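Local coordinates for trypsin-resistant surface T6 protein (Streptococcus pyogenes serotype M6, PDB 4P0D) that probably forms the shaft of the surface pilus as its backbone pilin, a modular three-domain subunit built on Ig-like folds, at residues A[10-15]-A[112-117]; A[21-26]-A[77-82]. The protein carries 1 engineered substitution. All blocks are in the same frame, centred on the assembly; numbering follows the deposited sequence.

Contact 1 (A[10-15]-A[112-117]); sequences LKITNI and ILLAAS
Leu10 and Ile12 of segment 10-15 face Ile112 and Leu114 of segment 112-117 between two strands that share no hydrogen bond. The strand axes approach to 7.7 Å and run roughly antiparallel, at 149°, too far apart for direct backbone pairing, so side chains, not paired backbones, span the distance. Ile12 and Ile112 reach toward each other tip to tip, with CG2 of Ile12 lying 3.7 Å from CD1 of Ile112. Leu114 comes at Ile12 on a slant and sets its CD1 3.8 Å from Ile12 CG1, close to the end methyl of the same isoleucine. Leu10 and Leu114 instead slide past one another in opposite directions, CD1 of Leu10 resting 4.2 Å from CB of Leu114. In Leu10, CG stands anti to the carbonyl carbon (chi1 -58°). Its other methyl, CD2, meets the backbone beyond Leu114, 3.5 Å from Ala115 O. CD2 also approaches the small side chain of Ala116, at 4.3 Å from its CB.

The backbone polar groups find partners in other strands: Leu10 and Ile12 pair with Tyr88 and Ala86, Lys11 with Gln139 and Ser141, while the side chain of Gln139 accepts a bond from Ala115 N. Strand 139-155 pairs with both, parallel to 7-13 and antiparallel to 108-116, so the contact joins, inside the Ig-like domain, two strands that each bond to a common third. The side chains that meet are all hydrocarbon and no hydrogen bond crosses, so cohesion probably rests mainly on close fit and the exclusion of water, with Leu10 CD2 also against the Ala115 carbonyl.

Contact 2 (A[21-26]-A[77-82]); sequences VTLYKI and ENVSIS. With CA (calcium ion), chain E.
Val21, Thr22 and Leu23 run antiparallel beside Glu77, Asn78 and Val79, the short strand axes approaching to 4.7 Å. The tight part centres on Leu23 and Glu77, a hydrogen-bonded pair: Leu23 N donates a hydrogen bond to Glu77 O at 2.7 Å, and Glu77 N donates one to Leu23 O at 2.8 Å, both donors lying in the carbonyl plane. On the face of Val21, Leu23 and Val79, CD1 of Leu23 packs 4.0 Å from CG2 of Val79. Val21, with CG1 anti to its backbone N (chi1 -178°), sets CG1 near Val79 CB and CG2 3.7 Å from CG2 of Ile81. Tyr88 of strand 86-91 touches Leu23, Glu77 and Val79.

Toward Val79 the pairing loosens. Val79 N bonds to Val21 O, tilted 29° from the carbonyl plane, but on the return side a water accepts a hydrogen bond from Val21 N and sits unusually near Val79 O, doubtfully close for a bond. On the opposite face the side chains of Thr22 and Asn78 lie side by side, joined by a second water that bonds to Thr22 OG1 and donates to Asn78 OD1. Beyond the pairing, Ser82 grips a calcium ion twice, through its carbonyl O and through OG at 2.3 Å; Thr85 O and water add further ligands. This is an antiparallel strand pair of the Ig-like domain leading into a calcium-binding loop, the face of Val21, Leu23 and Val79 largely apolar, though Glu77 shares it with its end leading away, and that of Thr22 and Asn78 polar and bridged by water.

Both contacts belong to the Ig-like domain, contact 2 nested inside the chain loop that contact 1 closes, their centres about 10 Å apart. Contact 1 lies in the hydrophobic interior, where strands 7-13 and 108-116 meet through apolar side chains and a few side chain-to-backbone touches; contact 2 is a partly buried strand pair, held by backbone hydrogen bonds. Their apolar faces join: Ile12 CD1 packs 4.0 Å from Val21 CG1, and Ile15 CD1 lies equally close to Ile81 CG2. Through these touches one interior serves both contacts. Polar chemistry between segments belongs to contact 2, with waters beside Val21, Thr22 and Asn78 and calcium beyond Val79.

Contact 1 (A[10-15]-A[112-117])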
loop_
_atom_site.group_PDB
_atom_site.type_symbol
_atom_site.label_atom_id
_atom_site.label_comp_id
_atom_site.label_asym_id
_atom_site.label_seq_id
_atom_site.Cartn_x
_atom_site.Cartn_y
_atom_site.Cartn_z
ATOM N N LEU A 10 -7.415 26.452 31.674
ATOM C CA LEU A 10 -6.511 26.223 30.563
ATOM C C LEU A 10 -7.274 25.394 29.526
ATOM O O LEU A 10 -7.785 24.318 29.828
ATOM C CB LEU A 10 -5.246 25.495 31.037
ATOM C CG LEU A 10 -4.472 26.233 32.123
ATOM C CD1 LEU A 10 -3.240 25.435 32.529
ATOM C CD2 LEU A 10 -4.097 27.635 31.661
ATOM N N LYS A 11 -7.351 25.915 28.312
ATOM C CA LYS A 11 -8.248 25.381 27.308
ATOM C C LYS A 11 -7.535 25.120 25.985
ATOM O O LYS A 11 -6.700 25.903 25.534
ATOM C CB LYS A 11 -9.411 26.348 27.120
ATOM C CG LYS A 11 -10.403 25.963 26.032
ATOM C CD LYS A 11 -11.587 26.918 26.051
ATOM C CE LYS A 11 -12.580 26.625 24.943
ATOM N NZ LYS A 11 -13.877 27.294 25.249
ATOM N N ILE A 12 -7.882 24.002 25.371
ATOM C CA ILE A 12 -7.371 23.650 24.067
ATOM C C ILE A 12 -8.570 23.505 23.125
ATOM O O ILE A 12 -9.536 22.815 23.454
ATOM C CB ILE A 12 -6.567 22.343 24.109
ATOM C CG1 ILE A 12 -5.377 22.492 25.068
ATOM C CG2 ILE A 12 -6.041 22.005 22.712
ATOM C CD1 ILE A 12 -4.727 21.177 25.461
ATOM N N THR A 13 -8.530 24.192 21.989
ATOM C CA THR A 13 -9.551 24.015 20.944
ATOM C C THR A 13 -8.984 23.311 19.702
ATOM O O THR A 13 -7.783 23.013 19.631
ATOM C CB THR A 13 -10.156 25.357 20.514
ATOM O OG1 THR A 13 -9.104 26.185 20.030
ATOM C CG2 THR A 13 -10.843 26.032 21.677
ATOM N N ASN A 14 -9.859 23.036 18.735
ATOM C CA ASN A 14 -9.479 22.374 17.485
ATOM C C ASN A 14 -8.924 20.975 17.688
ATOM O O ASN A 14 -7.987 20.554 16.996
ATOM C CB ASN A 14 -8.482 23.220 16.660
ATOM C CG ASN A 14 -8.459 22.818 15.192
ATOM O OD1 ASN A 14 -9.511 22.515 14.621
ATOM N ND2 ASN A 14 -7.271 22.793 14.577
ATOM N N ILE A 15 -9.539 20.225 18.598
ATOM C CA ILE A 15 -9.135 18.863 18.869
ATOM C C ILE A 15 -9.924 17.927 17.957
ATOM O O ILE A 15 -11.143 17.774 18.102
ATOM C CB ILE A 15 -9.355 18.483 20.345
ATOM C CG1 ILE A 15 -8.609 19.461 21.253
ATOM C CG2 ILE A 15 -8.867 17.059 20.614
ATOM C CD1 ILE A 15 -8.644 19.113 22.727
ATOM N N ILE A 112 1.866 21.722 23.080
ATOM C CA ILE A 112 1.273 23.002 23.468
ATOM C C ILE A 112 1.804 23.437 24.826
ATOM O O ILE A 112 1.936 22.624 25.741
ATOM C CB ILE A 112 -0.267 22.955 23.513
ATOM C CG1 ILE A 112 -0.836 22.462 22.180
ATOM C CG2 ILE A 112 -0.826 24.348 23.812
ATOM C CD1 ILE A 112 -2.332 22.190 22.216
ATOM N N LEU A 113 2.163 24.717 24.918
ATOM C CA LEU A 113 2.501 25.340 26.190
ATOM C C LEU A 113 1.316 26.139 26.726
ATOM O O LEU A 113 0.833 27.064 26.070
ATOM C CB LEU A 113 3.692 26.279 26.036
ATOM C CG LEU A 113 4.056 27.091 27.283
ATOM C CD1 LEU A 113 4.776 26.232 28.303
ATOM C CD2 LEU A 113 4.913 28.278 26.866
ATOM N N LEU A 114 0.887 25.798 27.934
ATOM C CA LEU A 114 -0.195 26.502 28.592
ATOM C C LEU A 114 0.255 26.991 29.961
ATOM O O LEU A 114 0.990 26.302 30.674
ATOM C CB LEU A 114 -1.414 25.600 28.760
ATOM C CG LEU A 114 -2.083 25.162 27.450
ATOM C CD1 LEU A 114 -3.009 23.986 27.705
ATOM C CD2 LEU A 114 -2.854 26.290 26.779
ATOM N N ALA A 115 -0.215 28.164 30.336
ATOM C CA ALA A 115 0.146 28.730 31.637
ATOM C C ALA A 115 -1.023 29.498 32.228
ATOM O O ALA A 115 -1.730 30.178 31.491
ATOM C CB ALA A 115 1.348 29.651 31.485
ATOM N N ALA A 116 -1.236 29.365 33.546
ATOM C CA ALA A 116 -2.102 30.289 34.282
ATOM C C ALA A 116 -1.210 31.334 34.945
ATOM O O ALA A 116 -0.244 30.987 35.646
ATOM C CB ALA A 116 -2.944 29.562 35.304
ATOM N N SER A 117 -1.526 32.607 34.702
ATOM C CA SER A 117 -0.626 33.726 35.049
ATOM C C SER A 117 -1.341 34.968 35.570
ATOM O O SER A 117 -2.417 35.310 35.095
ATOM C CB SER A 117 0.174 34.134 33.810
ATOM O OG SER A 117 1.000 35.248 34.111
#

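Contact 2 (A[21-26]-A[77-82])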
loop_
_atom_site.group_PDB
_atom_site.type_symbol
_atom_site.label_atom_id
_atom_site.label_comp_id
_atom_site.label_asym_id
_atom_site.label_seq_id
_atom_site.Cartn_x
_atom_site.Cartn_y
_atom_site.Cartn_z
ATOM N N VAL A 21 -5.357 13.604 25.936
ATOM C CA VAL A 21 -4.689 14.838 26.298
ATOM C C VAL A 21 -4.081 14.664 27.701
ATOM O O VAL A 21 -4.790 14.323 28.671
ATOM C CB VAL A 21 -5.659 16.037 26.271
ATOM C CG1 VAL A 21 -4.923 17.315 26.617
ATOM C CG2 VAL A 21 -6.322 16.150 24.902
ATOM N N THR A 22 -2.775 14.878 27.780
ATOM C CA THR A 22 -2.038 14.838 29.023
ATOM C C THR A 22 -1.342 16.177 29.242
ATOM O O THR A 22 -0.661 16.681 28.350
ATOM C CB THR A 22 -0.985 13.730 29.007
ATOM O OG1 THR A 22 -1.551 12.512 28.493
ATOM C CG2 THR A 22 -0.449 13.498 30.422
ATOM N N LEU A 23 -1.508 16.747 30.433
ATOM C CA LEU A 23 -0.850 17.987 30.801
ATOM C C LEU A 23 0.277 17.657 31.792
ATOM O O LEU A 23 0.060 16.933 32.770
ATOM C CB LEU A 23 -1.842 18.977 31.409
ATOM C CG LEU A 23 -2.355 20.067 30.466
ATOM C CD1 LEU A 23 -3.095 19.481 29.265
ATOM C CD2 LEU A 23 -3.255 21.032 31.235
ATOM N N TYR A 24 1.475 18.161 31.512
ATOM C CA TYR A 24 2.627 17.924 32.382
ATOM C C TYR A 24 3.041 19.226 32.996
ATOM O O TYR A 24 3.420 20.153 32.285
ATOM C CB TYR A 24 3.788 17.363 31.573
ATOM C CG TYR A 24 3.459 16.082 30.848
ATOM C CD1 TYR A 24 3.581 14.861 31.481
ATOM C CD2 TYR A 24 3.044 16.092 29.511
ATOM C CE1 TYR A 24 3.295 13.677 30.827
ATOM C CE2 TYR A 24 2.746 14.916 28.851
ATOM C CZ TYR A 24 2.877 13.698 29.513
ATOM O OH TYR A 24 2.590 12.486 28.870
ATOM N N LYS A 25 2.962 19.323 34.318
ATOM C CA LYS A 25 3.326 20.571 34.966
ATOM C C LYS A 25 4.849 20.721 35.013
ATOM O O LYS A 25 5.534 19.931 35.666
ATOM C CB LYS A 25 2.735 20.639 36.365
ATOM C CG LYS A 25 2.876 21.984 37.045
ATOM C CD LYS A 25 2.329 21.802 38.455
ATOM C CE LYS A 25 1.963 23.082 39.136
ATOM N NZ LYS A 25 1.208 22.714 40.372
ATOM N N ILE A 26 5.339 21.755 34.338
ATOM C CA ILE A 26 6.769 22.062 34.252
ATOM C C ILE A 26 7.165 23.325 35.012
ATOM O O ILE A 26 8.355 23.616 35.134
ATOM C CB ILE A 26 7.218 22.239 32.781
ATOM C CG1 ILE A 26 6.367 23.291 32.070
ATOM C CG2 ILE A 26 7.126 20.902 32.062
ATOM C CD1 ILE A 26 7.053 23.947 30.884
ATOM N N GLU A 77 -1.461 15.463 34.529
ATOM C CA GLU A 77 -2.944 15.472 34.504
ATOM C C GLU A 77 -3.511 14.916 33.205
ATOM O O GLU A 77 -3.030 15.229 32.103
ATOM C CB GLU A 77 -3.487 16.896 34.635
ATOM C CG GLU A 77 -2.914 17.711 35.778
ATOM C CD GLU A 77 -3.358 17.232 37.136
ATOM O OE1 GLU A 77 -4.389 16.523 37.248
ATOM O OE2 GLU A 77 -2.654 17.571 38.101
ATOM N N ASN A 78 -4.559 14.115 33.341
ATOM C CA ASN A 78 -5.294 13.588 32.207
ATOM C C ASN A 78 -6.518 14.471 32.014
ATOM O O ASN A 78 -7.248 14.703 32.967
ATOM C CB ASN A 78 -5.698 12.149 32.506
ATOM C CG ASN A 78 -4.521 11.308 32.996
ATOM O OD1 ASN A 78 -3.430 11.362 32.429
ATOM N ND2 ASN A 78 -4.737 10.546 34.072
ATOM N N VAL A 79 -6.725 14.981 30.803
ATOM C CA VAL A 79 -7.781 15.950 30.569
ATOM C C VAL A 79 -8.772 15.372 29.555
ATOM O O VAL A 79 -8.385 14.904 28.494
ATOM C CB VAL A 79 -7.182 17.285 30.111
ATOM C CG1 VAL A 79 -8.267 18.347 29.925
ATOM C CG2 VAL A 79 -6.148 17.752 31.130
ATOM N N SER A 80 -10.054 15.382 29.904
ATOM C CA SER A 80 -11.056 14.830 29.009
ATOM C C SER A 80 -11.305 15.788 27.852
ATOM O O SER A 80 -11.002 16.977 27.940
ATOM C CB SER A 80 -12.358 14.567 29.759
ATOM O OG SER A 80 -12.969 15.794 30.119
ATOM N N ILE A 81 -11.859 15.251 26.767
ATOM C CA ILE A 81 -12.255 16.066 25.627
ATOM C C ILE A 81 -13.762 15.963 25.369
ATOM O O ILE A 81 -14.415 14.981 25.743
ATOM C CB ILE A 81 -11.484 15.684 24.335
ATOM C CG1 ILE A 81 -11.796 14.253 23.907
ATOM C CG2 ILE A 81 -9.979 15.844 24.542
ATOM C CD1 ILE A 81 -11.099 13.864 22.633
ATOM N N SER A 82 -14.295 16.984 24.703
ATOM C CA SER A 82 -15.635 16.909 24.150
ATOM C C SER A 82 -15.820 17.963 23.081
ATOM O O SER A 82 -15.395 19.098 23.246
ATOM C CB SER A 82 -16.680 17.101 25.241
ATOM O OG SER A 82 -16.347 18.227 26.004
HETATM CA CA CA E . -15.018 20.106 25.600
HETATM O O HOH W 1 -7.549 12.808 27.520
HETATM O O HOH W 2 -3.554 11.352 29.871
HETATM O O HOH W 3 -17.574 21.439 25.840
HETATM O O HOH W 4 -14.526 20.723 27.814
#